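Local coordinates for ASCH domain (Vibrio cholerae TMA 21, PDB 3S9X), which is of unknown function but carries an ASCH domain, a PUA-like fold that suggests a role in binding RNA or another nucleic acid, at residues Val46-Ile51 with Lys88-Ile93; Ala34-Ala39 with Val81-Asp86. All coordinates share one frame; numbering follows the deposited sequence. Where two conformers were deposited one is given.

Contact 1 of 2, residues Val46-Ile51 with Lys88-Ile93; sequences VCADLI and KPICII
Ile51 and Ile93 meet through their CG2 methyls, and their first torsions put them there. In Ile51, CG2 stands anti to the backbone N. In Ile93, CG1 takes the crowded position between N and carbonyl carbon (chi1 63°), and CG2 is anti to the carbonyl carbon. The side chains cross at about a right angle. Ile51 CG2 lies 3.4 Å from Ile93 CG2, closer than two methyls normally sit. The same Ile51 methyl also meets the sulfur of Cys91, with CG2 to SG at 3.7 Å. One branch of Ile51 is thus shared between two residues of the strand.

One turn earlier on the helix, Ala48 has the shorter reach. Its CB meets Ile90 CG1 at 4.0 Å. Ile90 CG2 packs near the Ala48 carbonyl oxygen, 3.9 Å away. The helix and strand axes come within 8.1 Å and make an angle of 51°.

Ile90 and Cys91 lie together opposite Val82, a classic bulge in the strand pairing. Both residues direct CB toward the helix, so two successive strand residues serve the contact. Ile92 turns its CB away from the helix; its side chain touches Phe13 and Tyr17 of helix 8-19 on the other face. Val156 of strand 148-158 also touches both Ile51 and Ile93 and continues the apolar layer.

The contact joins helix 41-52 to one face of the mixed sheet. Its side-chain contacts are made by methyl and methylene groups and one sulfur. Cohesion here therefore rests on apolar burial and shape fit, not on directed polar bonds.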
ATOM      1  N   VAL A  46     -12.981   2.832   2.143  1.00  8.28           N
ATOM      2  CA  VAL A  46     -13.331   1.835   1.100  1.00  8.60           C
ATOM      3  C   VAL A  46     -12.142   0.920   0.816  1.00  9.28           C
ATOM      4  O   VAL A  46     -12.275  -0.318   0.778  1.00  9.41           O
ATOM      5  CB  VAL A  46     -13.887   2.537  -0.193  1.00  9.36           C
ATOM      6  CG1 VAL A  46     -13.763   1.590  -1.423  1.00 11.64           C
ATOM      7  CG2 VAL A  46     -15.304   3.020   0.032  1.00 10.78           C
ATOM      8  N   CYS A  47     -10.957   1.488   0.661  1.00  8.91           N
ATOM      9  CA  CYS A  47      -9.786   0.631   0.373  1.00  9.66           C
ATOM     10  C   CYS A  47      -9.408  -0.280   1.549  1.00  8.43           C
ATOM     11  O   CYS A  47      -9.043  -1.419   1.300  1.00  8.19           O
ATOM     12  CB  CYS A  47      -8.575   1.443  -0.023  1.00 10.53           C
ATOM     13  SG  CYS A  47      -8.625   1.958  -1.768  1.00 12.56           S
ATOM     14  N   ALA A  48      -9.517   0.203   2.786  1.00  8.65           N
ATOM     15  CA  ALA A  48      -9.209  -0.710   3.893  1.00  7.35           C
ATOM     16  C   ALA A  48     -10.137  -1.923   3.807  1.00  7.47           C
ATOM     17  O   ALA A  48      -9.733  -3.054   4.058  1.00  8.83           O
ATOM     18  CB  ALA A  48      -9.345  -0.004   5.198  1.00  9.22           C
ATOM     19  N   ASP A  49     -11.428  -1.688   3.509  1.00  8.18           N
ATOM     20  CA  ASP A  49     -12.383  -2.759   3.432  1.00  8.89           C
ATOM     21  C   ASP A  49     -12.171  -3.659   2.217  1.00  8.17           C
ATOM     22  O   ASP A  49     -12.336  -4.870   2.323  1.00  8.79           O
ATOM     23  CB  ASP A  49     -13.831  -2.186   3.401  1.00  9.82           C
ATOM     24  CG  ASP A  49     -14.834  -3.218   3.716  1.00 10.63           C
ATOM     25  OD1 ASP A  49     -14.818  -3.747   4.827  1.00 15.81           O
ATOM     26  OD2 ASP A  49     -15.635  -3.498   2.821  1.00 14.83           O
ATOM     27  N   LEU A  50     -11.811  -3.099   1.076  1.00  8.60           N
ATOM     28  CA  LEU A  50     -11.464  -3.903  -0.088  1.00  8.41           C
ATOM     29  C   LEU A  50     -10.297  -4.780   0.227  1.00  8.02           C
ATOM     30  O   LEU A  50     -10.228  -5.950  -0.206  1.00  9.66           O
ATOM     31  CB  LEU A  50     -11.121  -2.999  -1.286  1.00  8.40           C
ATOM     32  CG  LEU A  50     -12.249  -2.295  -1.985  1.00  9.23           C
ATOM     33  CD1 LEU A  50     -11.657  -1.279  -2.946  1.00 10.12           C
ATOM     34  CD2 LEU A  50     -13.229  -3.269  -2.705  1.00 11.27           C
ATOM     35  N   ILE A  51      -9.290  -4.230   0.942  1.00  8.27           N
ATOM     36  CA  ILE A  51      -8.108  -5.049   1.267  1.00  8.38           C
ATOM     37  C   ILE A  51      -8.516  -6.186   2.217  1.00  7.66           C
ATOM     38  O   ILE A  51      -8.200  -7.349   2.006  1.00  8.20           O
ATOM     39  CB  ILE A  51      -6.977  -4.232   1.898  1.00  8.23           C
ATOM     40  CG1 ILE A  51      -6.446  -3.208   0.863  1.00  7.32           C
ATOM     41  CG2 ILE A  51      -5.864  -5.076   2.470  1.00  8.79           C
ATOM     42  CD1 ILE A  51      -5.527  -2.127   1.371  1.00 10.01           C
ATOM     43  N   LYS A  88      -8.037   3.404  13.101  1.00  8.73           N
ATOM     44  CA  LYS A  88      -8.511   2.150  13.615  1.00  7.48           C
ATOM     45  C   LYS A  88      -7.908   1.025  12.791  1.00  8.04           C
ATOM     46  O   LYS A  88      -8.088   1.012  11.593  1.00  8.05           O
ATOM     47  CB  LYS A  88     -10.027   2.047  13.605  1.00  8.62           C
ATOM     48  CG  LYS A  88     -10.512   0.756  14.231  1.00 11.25           C
ATOM     49  CD  LYS A  88     -12.058   0.606  14.089  1.00 15.36           C
ATOM     50  CE  LYS A  88     -12.583  -0.742  14.578  1.00 19.68           C
ATOM     51  NZ  LYS A  88     -11.961  -1.137  15.915  1.00 25.77           N
ATOM     52  N   PRO A  89      -7.225   0.078  13.416  1.00  8.42           N
ATOM     53  CA  PRO A  89      -6.694  -1.086  12.610  1.00  7.98           C
ATOM     54  C   PRO A  89      -7.830  -1.894  11.982  1.00  7.75           C
ATOM     55  O   PRO A  89      -8.781  -2.242  12.727  1.00  9.34           O
ATOM     56  CB  PRO A  89      -5.889  -1.865  13.631  1.00  8.87           C
ATOM     57  CG  PRO A  89      -5.467  -0.833  14.677  1.00 10.67           C
ATOM     58  CD  PRO A  89      -6.723   0.066  14.801  1.00 10.40           C
ATOM     59  N   ILE A  90      -7.696  -2.187  10.690  1.00  7.34           N
ATOM     60  CA  ILE A  90      -8.720  -2.998  10.007  1.00  8.13           C
ATOM     61  C   ILE A  90      -8.111  -4.394   9.668  1.00  7.13           C
ATOM     62  O   ILE A  90      -8.747  -5.421   9.874  1.00  8.85           O
ATOM     63  CB  ILE A  90      -9.155  -2.297   8.727  1.00  8.66           C
ATOM     64  CG1 ILE A  90      -9.824  -0.906   9.039  1.00  9.11           C
ATOM     65  CG2 ILE A  90     -10.071  -3.240   7.896  1.00  9.92           C
ATOM     66  CD1 ILE A  90     -10.954  -0.961  10.015  1.00 11.37           C
ATOM     67  N   CYS A  91      -6.889  -4.436   9.158  1.00  7.17           N
ATOM     68  CA  CYS A  91      -6.246  -5.704   8.822  1.00  7.77           C
ATOM     69  C   CYS A  91      -4.724  -5.461   8.765  1.00  6.72           C
ATOM     70  O   CYS A  91      -4.264  -4.365   8.890  1.00  7.38           O
ATOM     71  CB  CYS A  91      -6.816  -6.311   7.559  1.00  6.86           C
ATOM     72  SG  CYS A  91      -6.518  -5.363   6.074  1.00  9.32           S
ATOM     73  N   ILE A  92      -3.999  -6.569   8.598  1.00  7.12           N
ATOM     74  CA  ILE A  92      -2.570  -6.501   8.419  1.00  6.64           C
ATOM     75  C   ILE A  92      -2.251  -7.185   7.063  1.00  6.37           C
ATOM     76  O   ILE A  92      -2.727  -8.310   6.840  1.00  7.96           O
ATOM     77  CB  ILE A  92      -1.747  -7.160   9.565  1.00  8.05           C
ATOM     78  CG1 ILE A  92      -2.192  -6.580  10.895  1.00  8.14           C
ATOM     79  CG2 ILE A  92      -0.238  -6.989   9.348  1.00  8.97           C
ATOM     80  CD1 ILE A  92      -1.485  -7.117  12.131  1.00  9.27           C
ATOM     81  N   ILE A  93      -1.410  -6.540   6.265  1.00  7.04           N
ATOM     82  CA  ILE A  93      -0.971  -7.064   5.013  1.00  7.69           C
ATOM     83  C   ILE A  93       0.505  -7.351   5.010  1.00  7.54           C
ATOM     84  O   ILE A  93       1.255  -6.693   5.754  1.00  8.57           O
ATOM     85  CB  ILE A  93      -1.368  -6.202   3.836  1.00  7.41           C
ATOM     86  CG1 ILE A  93      -0.734  -4.807   3.896  1.00  8.36           C
ATOM     87  CG2 ILE A  93      -2.883  -6.134   3.634  1.00  8.23           C
ATOM     88  CD1 ILE A  93      -0.940  -3.874   2.733  1.00 10.12           C
TER

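Contact 2 of 2, residues Ala34-Ala39 with Val81-Asp86; sequences ADYFCA and VVTNWD
Ala34 and Val81 pair as neighbours in parallel strands, and this end of the contact is closely packed. Asp35 N donates to Val81 O at 3.0 Å, nearly along the C=O axis. Thr83 N donates to Asp35 O, also at 3.0 Å, but from above the carbonyl plane. The Ala34 and Val81 CB atoms touch on the face covered by helix 8-19. On the other face, the Phe37 ring presents its edge to Val82: CE2 lies 4.0 Å from CG2. Ile93 also touches this ring.

Tyr36 CB still lies close to Thr83 O, at 3.3 Å. Beyond Tyr36 the backbones part. A water bridges the gap, accepting from Phe37 N and donating to Thr83 O, each bond 2.9 Å long. Thr83 OG1 sits at the edge of the Tyr36 ring and donates to Asn84 O in the carbonyl plane, on a lone pair.

Exposed Asp35 and Ala39 mark the solvent side. The Tyr36-Trp85 pair is close but partly exposed. With Tyr36 CG between the backbone N and carbonyl carbon (chi1 60°), the two side chains lie side by side, pointing the same way. Their six-membered rings are oblique, with planes at 45° and centroids 4.8 Å apart. Trp85 CE3 sits over one Tyr36 face, toward the rim, and CZ3 comes within 3.4 Å of Tyr36 OH. The backbone N of Trp85 is hydrogen-bonded to Asn45 OD1 of helix 41-52.

The chemistry thus changes along the contact. Backbone bonds set the register of edge strand 32-35, water bridges the widening backbones, and ring packing joins the loops beyond.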
ATOM      1  N   ALA A  34       2.342   1.276   9.814  1.00  8.10           N
ATOM      2  CA  ALA A  34       0.909   1.412  10.081  1.00  8.44           C
ATOM      3  C   ALA A  34       0.428   2.649   9.359  1.00  8.41           C
ATOM      4  O   ALA A  34       0.977   3.714   9.520  1.00 11.15           O
ATOM      5  CB  ALA A  34       0.596   1.515  11.623  1.00  9.62           C
ATOM      6  N   ASP A  35      -0.559   2.508   8.481  1.00  8.47           N
ATOM      7  CA  ASP A  35      -1.036   3.653   7.687  0.50  9.80           C
ATOM      8  C   ASP A  35      -2.375   3.250   7.040  1.00  8.02           C
ATOM      9  O   ASP A  35      -2.715   2.076   6.933  1.00  8.66           O
ATOM     10  CB  ASP A  35      -0.014   3.899   6.552  0.50 10.17           C
ATOM     11  CG  ASP A  35       0.500   5.341   6.419  0.50 18.36           C
ATOM     12  OD1 ASP A  35       0.598   5.799   5.238  0.50 26.25           O
ATOM     13  OD2 ASP A  35       0.915   5.989   7.383  0.50 20.80           O
ATOM     14  N   TYR A  36      -3.093   4.263   6.580  1.00  8.44           N
ATOM     15  CA  TYR A  36      -4.193   4.115   5.695  1.00  8.15           C
ATOM     16  C   TYR A  36      -3.738   4.242   4.260  1.00  9.30           C
ATOM     17  O   TYR A  36      -2.658   4.761   3.984  1.00  9.82           O
ATOM     18  CB  TYR A  36      -5.370   5.069   6.041  1.00  8.89           C
ATOM     19  CG  TYR A  36      -5.049   6.542   6.010  1.00  8.12           C
ATOM     20  CD1 TYR A  36      -4.980   7.236   4.796  1.00  9.41           C
ATOM     21  CD2 TYR A  36      -4.807   7.232   7.169  1.00 11.27           C
ATOM     22  CE1 TYR A  36      -4.642   8.563   4.766  1.00 11.02           C
ATOM     23  CE2 TYR A  36      -4.569   8.608   7.167  1.00 14.01           C
ATOM     24  CZ  TYR A  36      -4.499   9.260   5.940  1.00 12.55           C
ATOM     25  OH  TYR A  36      -4.223  10.616   5.910  1.00 15.54           O
ATOM     26  N   PHE A  37      -4.578   3.773   3.328  1.00 10.30           N
ATOM     27  CA  PHE A  37      -4.370   3.940   1.913  1.00 10.05           C
ATOM     28  C   PHE A  37      -5.169   5.164   1.461  1.00 11.25           C
ATOM     29  O   PHE A  37      -6.164   5.569   2.098  1.00 11.29           O
ATOM     30  CB  PHE A  37      -4.913   2.718   1.161  1.00 10.45           C
ATOM     31  CG  PHE A  37      -3.964   1.519   1.165  1.00 10.26           C
ATOM     32  CD1 PHE A  37      -3.285   1.191   0.030  1.00 13.22           C
ATOM     33  CD2 PHE A  37      -3.697   0.817   2.301  1.00 11.28           C
ATOM     34  CE1 PHE A  37      -2.415   0.095   0.021  1.00 13.91           C
ATOM     35  CE2 PHE A  37      -2.749  -0.264   2.246  1.00 11.78           C
ATOM     36  CZ  PHE A  37      -2.126  -0.563   1.128  1.00 10.93           C
ATOM     37  N   CYS A  38      -4.692   5.784   0.371  1.00 10.77           N
ATOM     38  CA  CYS A  38      -5.355   6.914  -0.273  1.00 12.90           C
ATOM     39  C   CYS A  38      -5.107   8.232   0.462  1.00 13.11           C
ATOM     40  O   CYS A  38      -4.430   8.252   1.507  1.00 14.63           O
ATOM     41  CB  CYS A  38      -6.837   6.670  -0.598  1.00 14.04           C
ATOM     42  SG  CYS A  38      -7.221   5.076  -1.182  1.00 17.55           S
ATOM     43  N   ALA A  39      -5.702   9.311  -0.052  1.00 13.41           N
ATOM     44  CA  ALA A  39      -5.509  10.646   0.516  1.00 13.10           C
ATOM     45  C   ALA A  39      -6.800  11.308   0.937  1.00 12.59           C
ATOM     46  O   ALA A  39      -6.805  12.481   1.236  1.00 14.21           O
ATOM     47  CB  ALA A  39      -4.727  11.547  -0.503  1.00 16.84           C
ATOM     48  N   VAL A  81       0.108  -2.591   9.093  1.00  6.75           N
ATOM     49  CA  VAL A  81      -1.170  -2.489   9.704  1.00  8.19           C
ATOM     50  C   VAL A  81      -1.951  -1.488   8.862  1.00  6.71           C
ATOM     51  O   VAL A  81      -1.605  -0.292   8.824  1.00  8.28           O
ATOM     52  CB  VAL A  81      -1.140  -2.080  11.209  1.00  8.74           C
ATOM     53  CG1 VAL A  81      -2.561  -1.982  11.724  1.00 10.55           C
ATOM     54  CG2 VAL A  81      -0.222  -3.033  12.004  1.00 10.59           C
ATOM     55  N   VAL A  82      -2.998  -1.971   8.226  1.00  7.33           N
ATOM     56  CA  VAL A  82      -3.917  -1.151   7.379  1.00  6.50           C
ATOM     57  C   VAL A  82      -4.966  -0.582   8.286  1.00  6.95           C
ATOM     58  O   VAL A  82      -5.758  -1.323   8.856  1.00  8.02           O
ATOM     59  CB  VAL A  82      -4.509  -1.977   6.234  1.00  7.82           C
ATOM     60  CG1 VAL A  82      -5.475  -1.109   5.386  1.00 10.27           C
ATOM     61  CG2 VAL A  82      -3.408  -2.672   5.419  1.00  8.84           C
ATOM     62  N   THR A  83      -4.946   0.731   8.471  1.00  8.30           N
ATOM     63  CA  THR A  83      -5.964   1.393   9.268  1.00  8.10           C
ATOM     64  C   THR A  83      -6.996   2.067   8.354  1.00  8.45           C
ATOM     65  O   THR A  83      -6.761   2.246   7.135  1.00  8.17           O
ATOM     66  CB  THR A  83      -5.366   2.446  10.185  1.00  9.10           C
ATOM     67  OG1 THR A  83      -4.996   3.602   9.468  1.00 10.42           O
ATOM     68  CG2 THR A  83      -4.129   1.924  10.975  1.00 10.00           C
ATOM     69  N   ASN A  84      -8.115   2.433   8.947  1.00  7.88           N
ATOM     70  CA  ASN A  84      -8.992   3.349   8.304  1.00  8.15           C
ATOM     71  C   ASN A  84      -8.498   4.770   8.469  1.00  7.62           C
ATOM     72  O   ASN A  84      -7.418   5.030   8.979  1.00  7.91           O
ATOM     73  CB  ASN A  84     -10.450   3.115   8.741  1.00  8.65           C
ATOM     74  CG  ASN A  84     -10.747   3.554  10.162  1.00  8.50           C
ATOM     75  OD1 ASN A  84      -9.910   4.200  10.818  1.00  9.17           O
ATOM     76  ND2 ASN A  84     -11.926   3.143  10.639  1.00  9.39           N
ATOM     77  N   TRP A  85      -9.268   5.736   7.961  1.00  7.40           N
ATOM     78  CA  TRP A  85      -8.874   7.128   8.011  1.00  8.20           C
ATOM     79  C   TRP A  85      -8.518   7.612   9.402  1.00  7.94           C
ATOM     80  O   TRP A  85      -7.642   8.467   9.524  1.00  9.49           O
ATOM     81  CB  TRP A  85     -10.013   7.961   7.389  1.00  8.70           C
ATOM     82  CG  TRP A  85      -9.809   9.448   7.323  1.00  7.72           C
ATOM     83  CD1 TRP A  85     -10.423  10.368   8.093  1.00  9.56           C
ATOM     84  CD2 TRP A  85      -8.964  10.183   6.435  1.00  9.53           C
ATOM     85  NE1 TRP A  85     -10.068  11.662   7.695  1.00  9.95           N
ATOM     86  CE2 TRP A  85      -9.172  11.548   6.671  1.00  9.69           C
ATOM     87  CE3 TRP A  85      -8.065   9.797   5.409  1.00 10.55           C
ATOM     88  CZ2 TRP A  85      -8.520  12.533   5.978  1.00 11.18           C
ATOM     89  CZ3 TRP A  85      -7.420  10.834   4.691  1.00 10.95           C
ATOM     90  CH2 TRP A  85      -7.703  12.166   4.962  1.00 11.60           C
ATOM     91  N   ASP A  86      -9.283   7.112  10.349  1.00  9.69           N
ATOM     92  CA  ASP A  86      -9.169   7.467  11.732  1.00  9.35           C
ATOM     93  C   ASP A  86      -8.203   6.634  12.583  1.00  8.49           C
ATOM     94  O   ASP A  86      -8.175   6.815  13.797  1.00 10.89           O
ATOM     95  CB  ASP A  86     -10.560   7.509  12.322  1.00  9.85           C
ATOM     96  CG  ASP A  86     -11.273   8.806  11.901  1.00 12.15           C
ATOM     97  OD1 ASP A  86     -10.776   9.908  12.331  1.00 17.08           O
ATOM     98  OD2 ASP A  86     -12.337   8.724  11.289  1.00 20.24           O
TER
HETATM   99  O   HOH W   1      -6.952   2.465   4.298  1.00 10.73           O

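Overall arrangement
From the N terminus, helix 8-19 comes first and lies against one face of the sheet. Edge strand 32-35 leads into 34-39, then helix 41-52 carries 46-51. Contact 2 closes the loop from 34-39 to 81-86. Contact 1 closes the next, from 46-51 to 88-93. The segments alternate along the chain, so the two closures cross. Strands 79-83 and 89-102 are antiparallel neighbours, and Val82 exchanges backbone bonds with Ile90 and Cys91. Phe37 of contact 2 packs on Ile51 of contact 1, with CE2 to CD1 at 3.5 Å. Together the two contacts tie strand 32-35 and helix 41-52 to the sheet through strands 79-83 and 89-102.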